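Local coordinates for protein putative leucoanthocyanidin reductase 1 (Vitis vinifera, PDB 3I6I) that probably catalyses the NADPH-dependent reduction of leucoanthocyanidins to flavan-3-ols such as catechin in flavonoid biosynthesis, at residues G11-A16 and T28-A33; Q24-A29 and I86-V91; P153-C158 and M206-D211. All blocks are in the same frame, centred on the assembly; numbering follows the deposited sequence.

Overall arrangement
The three contacts sample one face of a Rossmann-type sheet and the helices laid against it. Contacts 1 and 2 share helix 21-32, which packs against the neighbouring parallel strands 13-16 and 86-89; their centres are about 7 Å apart, and a probable hydrogen bond of 2.8 Å joins Leu14 O to Val88 N. Contact 3 lies about 12 Å from the centre of contact 1 and 11 Å from that of contact 2. It is tied to them by segment 206-211: Met206 CE lies 3.5 Å from Ser30 OG, and Val209 CG2 lies 3.7 Å from Ile86 CD1. Contact 2 holds Thr90 and Val91 of the NADPH pocket, whereas the side chains of Ile15 and Ile157 each stand about 8 Å from the cofactor.

Contact 1: residues G11-A16 and T28-A33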
loop_
_atom_site.group_PDB
_atom_site.type_symbol
_atom_site.label_atom_id
_atom_site.label_comp_id
_atom_site.label_asym_id
_atom_site.label_seq_id
_atom_site.Cartn_x
_atom_site.Cartn_y
_atom_site.Cartn_z
ATOM N N GLY A 11 -21.694 -7.801 -3.595
ATOM C CA GLY A 11 -20.358 -7.930 -4.279
ATOM C C GLY A 11 -19.314 -8.677 -3.436
ATOM O O GLY A 11 -18.740 -8.119 -2.502
ATOM N N ARG A 12 -19.034 -9.922 -3.803
ATOM C CA ARG A 12 -18.083 -10.772 -3.058
ATOM C C ARG A 12 -16.616 -10.429 -3.335
ATOM O O ARG A 12 -16.164 -10.340 -4.487
ATOM C CB ARG A 12 -18.340 -12.251 -3.364
ATOM C CG ARG A 12 -19.675 -12.713 -2.919
ATOM C CD ARG A 12 -19.854 -14.174 -3.233
ATOM N NE ARG A 12 -21.154 -14.650 -2.808
ATOM C CZ ARG A 12 -21.516 -15.923 -2.806
ATOM N NH1 ARG A 12 -20.679 -16.866 -3.230
ATOM N NH2 ARG A 12 -22.723 -16.251 -2.386
ATOM N N VAL A 13 -15.878 -10.182 -2.255
ATOM C CA VAL A 13 -14.489 -9.712 -2.333
ATOM C C VAL A 13 -13.552 -10.849 -1.970
ATOM O O VAL A 13 -13.775 -11.514 -0.950
ATOM C CB VAL A 13 -14.207 -8.557 -1.331
ATOM C CG1 VAL A 13 -12.748 -8.068 -1.480
ATOM C CG2 VAL A 13 -15.197 -7.420 -1.508
ATOM N N LEU A 14 -12.551 -11.083 -2.817
ATOM C CA LEU A 14 -11.433 -11.993 -2.521
ATOM C C LEU A 14 -10.182 -11.159 -2.303
ATOM O O LEU A 14 -9.762 -10.379 -3.194
ATOM C CB LEU A 14 -11.174 -12.962 -3.686
ATOM C CG LEU A 14 -10.010 -13.940 -3.519
ATOM C CD1 LEU A 14 -10.216 -14.966 -2.348
ATOM C CD2 LEU A 14 -9.702 -14.674 -4.825
ATOM N N ILE A 15 -9.563 -11.334 -1.148
ATOM C CA ILE A 15 -8.296 -10.658 -0.823
ATOM C C ILE A 15 -7.178 -11.687 -0.733
ATOM O O ILE A 15 -7.272 -12.663 0.019
ATOM C CB ILE A 15 -8.429 -9.898 0.518
ATOM C CG1 ILE A 15 -9.623 -8.931 0.438
ATOM C CG2 ILE A 15 -7.105 -9.189 0.899
ATOM C CD1 ILE A 15 -9.770 -8.041 1.575
ATOM N N ALA A 16 -6.126 -11.450 -1.495
ATOM C CA ALA A 16 -4.907 -12.229 -1.415
ATOM C C ALA A 16 -3.882 -11.395 -0.681
ATOM O O ALA A 16 -3.684 -10.231 -1.003
ATOM C CB ALA A 16 -4.392 -12.582 -2.806
ATOM N N THR A 28 -9.684 -6.088 7.179
ATOM C CA THR A 28 -10.467 -5.648 8.307
ATOM C C THR A 28 -11.490 -4.632 7.865
ATOM O O THR A 28 -12.629 -4.692 8.298
ATOM C CB THR A 28 -9.553 -5.085 9.445
ATOM O OG1 THR A 28 -8.728 -6.152 9.924
ATOM C CG2 THR A 28 -10.376 -4.538 10.623
ATOM N N ALA A 29 -11.075 -3.698 7.007
ATOM C CA ALA A 29 -11.966 -2.666 6.461
ATOM C C ALA A 29 -13.090 -3.281 5.642
ATOM O O ALA A 29 -14.241 -2.898 5.765
ATOM C CB ALA A 29 -11.154 -1.697 5.554
ATOM N N SER A 30 -12.743 -4.244 4.802
ATOM C CA SER A 30 -13.750 -4.972 4.018
ATOM C C SER A 30 -14.820 -5.605 4.940
ATOM O O SER A 30 -16.022 -5.439 4.729
ATOM C CB SER A 30 -13.088 -5.999 3.103
ATOM O OG SER A 30 -14.037 -6.559 2.204
ATOM N N LEU A 31 -14.392 -6.281 6.002
ATOM C CA LEU A 31 -15.337 -6.889 6.948
ATOM C C LEU A 31 -16.153 -5.862 7.744
ATOM O O LEU A 31 -17.350 -6.034 7.927
ATOM C CB LEU A 31 -14.589 -7.845 7.872
ATOM C CG LEU A 31 -14.092 -9.087 7.119
ATOM C CD1 LEU A 31 -12.854 -9.672 7.788
ATOM C CD2 LEU A 31 -15.219 -10.129 7.045
ATOM N N ASP A 32 -15.504 -4.780 8.182
ATOM C CA ASP A 32 -16.171 -3.669 8.872
ATOM C C ASP A 32 -17.184 -2.920 7.981
ATOM O O ASP A 32 -18.142 -2.318 8.502
ATOM C CB ASP A 32 -15.136 -2.677 9.422
ATOM C CG ASP A 32 -14.354 -3.234 10.617
ATOM O OD1 ASP A 32 -14.653 -4.355 11.076
ATOM O OD2 ASP A 32 -13.429 -2.546 11.094
ATOM N N ALA A 33 -16.990 -2.989 6.664
ATOM C CA ALA A 33 -17.933 -2.415 5.683
ATOM C C ALA A 33 -19.089 -3.350 5.386
ATOM O O ALA A 33 -19.923 -3.035 4.549
ATOM C CB ALA A 33 -17.200 -2.026 4.372
#
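Val13, Ile15 and Ser30 meet without any flat side chain of the two segments taking part, so the broad surface here is the face of the strand, with the helix set over it. This is the first beta-alpha-beta unit of the Rossmann fold: strand 13-16, helix 21-32 and strand 37-41. Alternation along the strand turns Val13 and Ile15 to the helix. Ser30 divides itself between the two. Its hydroxyl rides over the branched end of Val13, with OG 4.0 Å from CG2, 4.1 Å from CB and 4.2 Å from CG1, an almost even spacing that favours neither methyl. The hydroxyl comes to lie there because OG is turned anti to the backbone N of Ser30 (chi1 -171°). It is not stranded in this apolar setting, for it is hydrogen-bonded to Thr37 OG1 on the next strand of the unit. Ile15 completes the contact from farther along its strand, with CD1 anti to CA (chi2 -173°), which extends the branch toward the helix and brings it to carbon instead of oxygen: its CD1 stops 4.2 Å from Ser30 CB.

Contact 2: residues Q24-A29 and I86-V91. With NDP (NADPH dihydro-nicotinamide-adenine-dinucleotide phosphate), chain B.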
loop_
_atom_site.group_PDB
_atom_site.type_symbol
_atom_site.label_atom_id
_atom_site.label_comp_id
_atom_site.label_asym_id
_atom_site.label_seq_id
_atom_site.Cartn_x
_atom_site.Cartn_y
_atom_site.Cartn_z
ATOM N N GLN A 24 -3.787 -6.720 6.128
ATOM C CA GLN A 24 -4.560 -6.843 7.383
ATOM C C GLN A 24 -5.547 -5.657 7.495
ATOM O O GLN A 24 -6.720 -5.814 7.881
ATOM C CB GLN A 24 -3.650 -6.851 8.649
ATOM C CG GLN A 24 -2.813 -8.135 8.894
ATOM C CD GLN A 24 -1.692 -7.953 9.990
ATOM N N PHE A 25 -5.057 -4.470 7.164
ATOM C CA PHE A 25 -5.901 -3.261 7.202
ATOM C C PHE A 25 -7.019 -3.329 6.146
ATOM O O PHE A 25 -8.162 -3.003 6.444
ATOM C CB PHE A 25 -5.055 -2.009 6.959
ATOM C CG PHE A 25 -4.095 -1.696 8.068
ATOM C CD1 PHE A 25 -4.558 -1.305 9.306
ATOM C CD2 PHE A 25 -2.730 -1.735 7.847
ATOM C CE1 PHE A 25 -3.683 -0.965 10.339
ATOM C CE2 PHE A 25 -1.834 -1.415 8.879
ATOM C CZ PHE A 25 -2.310 -1.040 10.123
ATOM N N VAL A 26 -6.687 -3.769 4.930
ATOM C CA VAL A 26 -7.679 -3.837 3.829
ATOM C C VAL A 26 -8.764 -4.858 4.158
ATOM O O VAL A 26 -9.945 -4.596 3.987
ATOM C CB VAL A 26 -7.014 -4.187 2.487
ATOM C CG1 VAL A 26 -8.094 -4.487 1.409
ATOM C CG2 VAL A 26 -6.045 -3.026 2.052
ATOM N N ALA A 27 -8.351 -6.032 4.639
ATOM C CA ALA A 27 -9.291 -7.113 5.003
ATOM C C ALA A 27 -10.229 -6.727 6.144
ATOM O O ALA A 27 -11.442 -6.966 6.078
ATOM C CB ALA A 27 -8.496 -8.435 5.335
ATOM N N THR A 28 -9.684 -6.088 7.179
ATOM C CA THR A 28 -10.467 -5.648 8.307
ATOM C C THR A 28 -11.490 -4.632 7.865
ATOM O O THR A 28 -12.629 -4.692 8.298
ATOM C CB THR A 28 -9.553 -5.085 9.445
ATOM O OG1 THR A 28 -8.728 -6.152 9.924
ATOM C CG2 THR A 28 -10.376 -4.538 10.623
ATOM N N ALA A 29 -11.075 -3.698 7.007
ATOM C CA ALA A 29 -11.966 -2.666 6.461
ATOM C C ALA A 29 -13.090 -3.281 5.642
ATOM O O ALA A 29 -14.241 -2.898 5.765
ATOM C CB ALA A 29 -11.154 -1.697 5.554
ATOM N N ILE A 86 -14.921 -9.027 -6.894
ATOM C CA ILE A 86 -13.909 -8.028 -6.632
ATOM C C ILE A 86 -12.656 -8.735 -6.115
ATOM O O ILE A 86 -12.737 -9.480 -5.144
ATOM C CB ILE A 86 -14.413 -7.038 -5.568
ATOM C CG1 ILE A 86 -15.594 -6.206 -6.108
ATOM C CG2 ILE A 86 -13.275 -6.103 -5.094
ATOM C CD1 ILE A 86 -16.403 -5.510 -5.060
ATOM N N VAL A 87 -11.510 -8.527 -6.754
ATOM C CA VAL A 87 -10.262 -9.186 -6.301
ATOM C C VAL A 87 -9.306 -8.089 -5.851
ATOM O O VAL A 87 -9.064 -7.140 -6.585
ATOM C CB VAL A 87 -9.607 -10.030 -7.372
ATOM C CG1 VAL A 87 -8.246 -10.647 -6.855
ATOM C CG2 VAL A 87 -10.578 -11.150 -7.882
ATOM N N VAL A 88 -8.798 -8.211 -4.642
ATOM C CA VAL A 88 -7.801 -7.274 -4.110
ATOM C C VAL A 88 -6.524 -8.042 -3.762
ATOM O O VAL A 88 -6.577 -8.956 -2.941
ATOM C CB VAL A 88 -8.301 -6.518 -2.853
ATOM C CG1 VAL A 88 -7.225 -5.579 -2.351
ATOM C CG2 VAL A 88 -9.618 -5.729 -3.113
ATOM N N SER A 89 -5.400 -7.692 -4.387
ATOM C CA SER A 89 -4.121 -8.298 -4.110
ATOM C C SER A 89 -3.257 -7.350 -3.306
ATOM O O SER A 89 -3.011 -6.213 -3.724
ATOM C CB SER A 89 -3.404 -8.650 -5.396
ATOM O OG SER A 89 -2.088 -9.089 -5.151
ATOM N N THR A 90 -2.800 -7.836 -2.152
ATOM C CA THR A 90 -1.868 -7.080 -1.271
ATOM C C THR A 90 -0.600 -7.902 -1.047
ATOM O O THR A 90 0.056 -7.827 0.011
ATOM C CB THR A 90 -2.552 -6.728 0.085
ATOM O OG1 THR A 90 -2.919 -7.920 0.781
ATOM C CG2 THR A 90 -3.837 -5.836 -0.109
ATOM N N VAL A 91 -0.192 -8.652 -2.055
ATOM C CA VAL A 91 1.015 -9.483 -1.916
ATOM C C VAL A 91 2.273 -8.634 -1.826
ATOM O O VAL A 91 2.317 -7.487 -2.322
ATOM C CB VAL A 91 1.152 -10.570 -3.069
ATOM C CG1 VAL A 91 -0.100 -11.440 -3.134
ATOM C CG2 VAL A 91 1.468 -9.952 -4.443
HETATM P PA NDP B . 3.560 -8.638 3.182
HETATM O O1A NDP B . 4.832 -9.398 2.897
HETATM O O2A NDP B . 3.371 -7.994 4.680
HETATM O O5B NDP B . 2.207 -9.473 2.928
HETATM C C5B NDP B . 2.059 -10.213 1.757
HETATM C C4B NDP B . 0.860 -11.079 1.812
HETATM O O4B NDP B . 0.870 -11.716 0.477
HETATM C C3B NDP B . 1.000 -12.222 2.850
HETATM O O3B NDP B . -0.282 -12.571 3.438
HETATM C C2B NDP B . 1.520 -13.387 2.011
HETATM O O2B NDP B . 1.123 -14.626 2.600
HETATM C C1B NDP B . 0.719 -13.165 0.731
HETATM N N9A NDP B . 1.206 -13.854 -0.464
HETATM C C8A NDP B . 2.408 -13.688 -1.017
HETATM N N7A NDP B . 2.489 -14.450 -2.110
HETATM C C5A NDP B . 1.326 -15.091 -2.263
HETATM C C6A NDP B . 0.844 -16.004 -3.203
HETATM N N6A NDP B . 1.605 -16.387 -4.231
HETATM N N1A NDP B . -0.407 -16.485 -3.061
HETATM C C2A NDP B . -1.175 -16.082 -2.051
HETATM N N3A NDP B . -0.756 -15.197 -1.137
HETATM C C4A NDP B . 0.500 -14.704 -1.223
HETATM O O3 NDP B . 3.478 -7.427 2.140
HETATM P PN NDP B . 3.270 -5.825 2.400
HETATM O O1N NDP B . 2.074 -5.391 3.159
HETATM O O2N NDP B . 4.687 -5.348 2.894
HETATM O O5D NDP B . 3.236 -5.349 0.826
HETATM C C5D NDP B . 1.994 -5.336 0.108
HETATM C C4D NDP B . 2.060 -4.281 -0.961
HETATM O O4D NDP B . 2.053 -3.033 -0.215
HETATM C C3D NDP B . 3.309 -4.288 -1.807
HETATM O O3D NDP B . 2.965 -3.857 -3.121
HETATM C C2D NDP B . 4.154 -3.212 -1.151
HETATM O O2D NDP B . 4.937 -2.605 -2.159
HETATM C C1D NDP B . 3.115 -2.204 -0.667
HETATM N N1N NDP B . 3.456 -1.471 0.605
HETATM C C2N NDP B . 3.222 -0.081 0.745
HETATM C C3N NDP B . 3.842 0.610 1.699
HETATM C C7N NDP B . 3.555 2.115 1.860
HETATM O O7N NDP B . 2.721 2.681 1.144
HETATM N N7N NDP B . 4.183 2.729 2.848
HETATM C C4N NDP B . 4.829 -0.108 2.634
HETATM C C5N NDP B . 4.518 -1.598 2.720
HETATM C C6N NDP B . 3.809 -2.199 1.772
HETATM P P2B NDP B . 2.315 -15.624 3.233
HETATM O O1X NDP B . 2.906 -14.987 4.439
HETATM O O2X NDP B . 1.553 -17.002 3.453
HETATM O O3X NDP B . 3.379 -15.825 2.079
#
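Val26 touches strand 86-89 and the residue just past its end with both methyls: CG1 meets Val88 CG1 at 4.0 Å, the two side chains crossing at a slant, while CG2 lies 4.2 Å from Thr90 CG2, those side chains passing in opposite directions. A single valine of helix 21-32 thus spans Val88 and Thr90, two alternate residues that face the helix from a central strand of the Rossmann sheet and its continuation. In the next shell, Ile15 of strand 13-16 packs against Val26 and Ala27, so the helix rests on two neighbouring strands. Thr90 is positioned by its polar branch. With chi1 at 61°, OG1 lies between the backbone N and the carbonyl carbon and hydrogen-bonds to Ala16 O, with a weak bond to Gly17 O, which leaves the methyl for Val26. Beyond Thr90 the backbone meets NADPH: Thr90 O is 3.2 Å from C5D of the nicotinamide-side ribose, and Val91 O is 3.3 Å from the same carbon. Val91 O is also bonded to Ser118 OG, itself a hydrogen-bonding partner of the cofactor, and Val91 CG1 lies 3.7 Å from O4B of the adenosine ribose. On the helix, one turn is gripped twice. Gln24 O accepts Thr28 N at 3.1 Å and, from the opposite face of its carbonyl plane, Thr28 OG1 at 2.9 Å.

Contact 3: residues P153-C158 and M206-D211; sequences PFTYIC and MKTVDD
Thr208 is the knot of this contact, set against Thr155 and Ile157 where segment 206-211 lies beside strand 155-158. The arrangement is an alpha-on-beta layer of the Rossmann-like core: the chain runs from this strand through a long excursion that includes short strands, then helix 198-208, to the parallel strand 217-220. On the tight side all three touching residues are buried. Ile157 and Thr208 meet tip to tip, with Ile157 CD1 3.6 Å from Thr208 OG1 and 4.2 Å from Thr208 CG2, whereas Thr155 comes across at a slant and presents CG2 3.9 Å from the same hydroxyl. Although pressed by two methyls, Thr208 OG1 has a polar partner, the backbone oxygen of Thr205. Its torsion, chi1 76°, sets OG1 between the backbone N and carbonyl carbon, which turns the hydroxyl to that oxygen and to the two residues of the strand. Thr155, by contrast, divides its two branches: CG2 packs, while OG1 is hydrogen-bonded to Arg114 NH1 and Thr214 O. Leu116 touches all three residues, and Ile157 also packs on Phe120, a cofactor-binding residue.

The type I turn from Thr208 to Asp211 keeps Val209 near Thr155 in backbone terms, their CA atoms 7.3 Å apart, but the CB of Val209 points away from the strand. The loose side comes with exposed Asp210, which forms a salt bridge with Arg35, while the more sheltered Asp211 forms a salt bridge with Arg213 and a hydrogen bond with Tyr299. On strand segment 153-158, Phe154 CD2 sits 3.3 Å above the Tyr156 ring plane, toward its rim, and Tyr156 OH stands 3.7 Å above the centre of the Phe154 ring.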
loop_
_atom_site.group_PDB
_atom_site.type_symbol
_atom_site.label_atom_id
_atom_site.label_comp_id
_atom_site.label_asym_id
_atom_site.label_seq_id
_atom_site.Cartn_x
_atom_site.Cartn_y
_atom_site.Cartn_z
ATOM N N PRO A 153 -11.403 -4.816 -15.490
ATOM C CA PRO A 153 -11.581 -3.470 -14.932
ATOM C C PRO A 153 -10.706 -3.328 -13.689
ATOM O O PRO A 153 -10.642 -4.264 -12.892
ATOM C CB PRO A 153 -13.019 -3.438 -14.488
ATOM C CG PRO A 153 -13.667 -4.613 -15.105
ATOM C CD PRO A 153 -12.651 -5.612 -15.427
ATOM N N PHE A 154 -10.071 -2.186 -13.524
ATOM C CA PHE A 154 -9.073 -2.054 -12.482
ATOM C C PHE A 154 -9.167 -0.758 -11.690
ATOM O O PHE A 154 -9.796 0.252 -12.105
ATOM C CB PHE A 154 -7.691 -2.149 -13.141
ATOM C CG PHE A 154 -7.389 -1.023 -14.079
ATOM C CD1 PHE A 154 -7.677 -1.119 -15.456
ATOM C CD2 PHE A 154 -6.875 0.173 -13.608
ATOM C CE1 PHE A 154 -7.398 -0.044 -16.290
ATOM C CE2 PHE A 154 -6.600 1.227 -14.472
ATOM C CZ PHE A 154 -6.863 1.121 -15.789
ATOM N N THR A 155 -8.517 -0.777 -10.541
ATOM C CA THR A 155 -8.287 0.439 -9.766
ATOM C C THR A 155 -6.876 0.309 -9.155
ATOM O O THR A 155 -6.570 -0.700 -8.556
ATOM C CB THR A 155 -9.364 0.645 -8.660
ATOM O OG1 THR A 155 -10.665 0.840 -9.248
ATOM C CG2 THR A 155 -9.050 1.862 -7.795
ATOM N N TYR A 156 -6.064 1.336 -9.342
ATOM C CA TYR A 156 -4.679 1.374 -8.823
ATOM C C TYR A 156 -4.622 2.292 -7.611
ATOM O O TYR A 156 -4.862 3.505 -7.751
ATOM C CB TYR A 156 -3.722 1.886 -9.902
ATOM C CG TYR A 156 -3.706 1.097 -11.196
ATOM C CD1 TYR A 156 -3.841 -0.301 -11.207
ATOM C CD2 TYR A 156 -3.474 1.751 -12.421
ATOM C CE1 TYR A 156 -3.801 -1.010 -12.389
ATOM C CE2 TYR A 156 -3.400 1.030 -13.624
ATOM C CZ TYR A 156 -3.560 -0.350 -13.598
ATOM O OH TYR A 156 -3.553 -1.125 -14.760
ATOM N N ILE A 157 -4.371 1.706 -6.434
ATOM C CA ILE A 157 -4.340 2.435 -5.163
ATOM C C ILE A 157 -2.957 3.031 -4.935
ATOM O O ILE A 157 -1.989 2.304 -4.611
ATOM C CB ILE A 157 -4.749 1.541 -3.938
ATOM C CG1 ILE A 157 -6.166 0.990 -4.031
ATOM C CG2 ILE A 157 -4.566 2.345 -2.584
ATOM C CD1 ILE A 157 -7.312 2.087 -4.065
ATOM N N CYS A 158 -2.835 4.334 -5.113
ATOM C CA CYS A 158 -1.531 5.031 -4.963
ATOM C C CYS A 158 -1.608 5.837 -3.669
ATOM O O CYS A 158 -1.768 7.076 -3.664
ATOM C CB CYS A 158 -1.193 5.899 -6.187
ATOM S SG CYS A 158 -1.226 4.968 -7.782
ATOM N N MET A 206 -11.329 0.195 0.412
ATOM C CA MET A 206 -12.498 -0.616 0.233
ATOM C C MET A 206 -13.648 0.210 -0.345
ATOM O O MET A 206 -14.492 -0.352 -1.031
ATOM C CB MET A 206 -12.855 -1.394 1.513
ATOM C CG MET A 206 -11.829 -2.527 1.786
ATOM S SD MET A 206 -11.401 -3.560 0.308
ATOM C CE MET A 206 -13.012 -4.127 -0.130
ATOM N N LYS A 207 -13.701 1.527 -0.106
ATOM C CA LYS A 207 -14.756 2.378 -0.702
ATOM C C LYS A 207 -14.635 2.430 -2.214
ATOM O O LYS A 207 -15.635 2.565 -2.930
ATOM C CB LYS A 207 -14.663 3.839 -0.205
ATOM C CG LYS A 207 -14.799 4.026 1.289
ATOM C CD LYS A 207 -14.918 5.514 1.649
ATOM C CE LYS A 207 -15.159 5.726 3.141
ATOM N NZ LYS A 207 -16.533 5.367 3.613
ATOM N N THR A 208 -13.403 2.340 -2.709
ATOM C CA THR A 208 -13.135 2.485 -4.143
ATOM C C THR A 208 -13.601 1.315 -5.005
ATOM O O THR A 208 -13.780 1.503 -6.222
ATOM C CB THR A 208 -11.624 2.725 -4.456
ATOM O OG1 THR A 208 -10.871 1.490 -4.342
ATOM C CG2 THR A 208 -11.035 3.897 -3.615
ATOM N N VAL A 209 -13.826 0.136 -4.411
ATOM C CA VAL A 209 -13.855 -1.110 -5.230
ATOM C C VAL A 209 -15.054 -1.172 -6.159
ATOM O O VAL A 209 -15.029 -1.880 -7.192
ATOM C CB VAL A 209 -13.756 -2.421 -4.402
ATOM C CG1 VAL A 209 -12.364 -2.485 -3.652
ATOM C CG2 VAL A 209 -14.949 -2.556 -3.393
ATOM N N ASP A 210 -16.100 -0.456 -5.791
ATOM C CA ASP A 210 -17.341 -0.407 -6.598
ATOM C C ASP A 210 -17.882 0.995 -6.881
ATOM O O ASP A 210 -19.037 1.159 -7.266
ATOM C CB ASP A 210 -18.404 -1.349 -5.986
ATOM C CG ASP A 210 -18.742 -1.038 -4.525
ATOM O OD1 ASP A 210 -18.248 -0.029 -3.938
ATOM O OD2 ASP A 210 -19.493 -1.871 -3.944
ATOM N N ASP A 211 -17.003 1.978 -6.752
ATOM C CA ASP A 211 -17.295 3.388 -7.046
ATOM C C ASP A 211 -17.192 3.562 -8.546
ATOM O O ASP A 211 -16.192 3.199 -9.147
ATOM C CB ASP A 211 -16.292 4.274 -6.293
ATOM C CG ASP A 211 -16.685 5.704 -6.202
ATOM O OD1 ASP A 211 -17.243 6.287 -7.168
ATOM O OD2 ASP A 211 -16.430 6.296 -5.107
#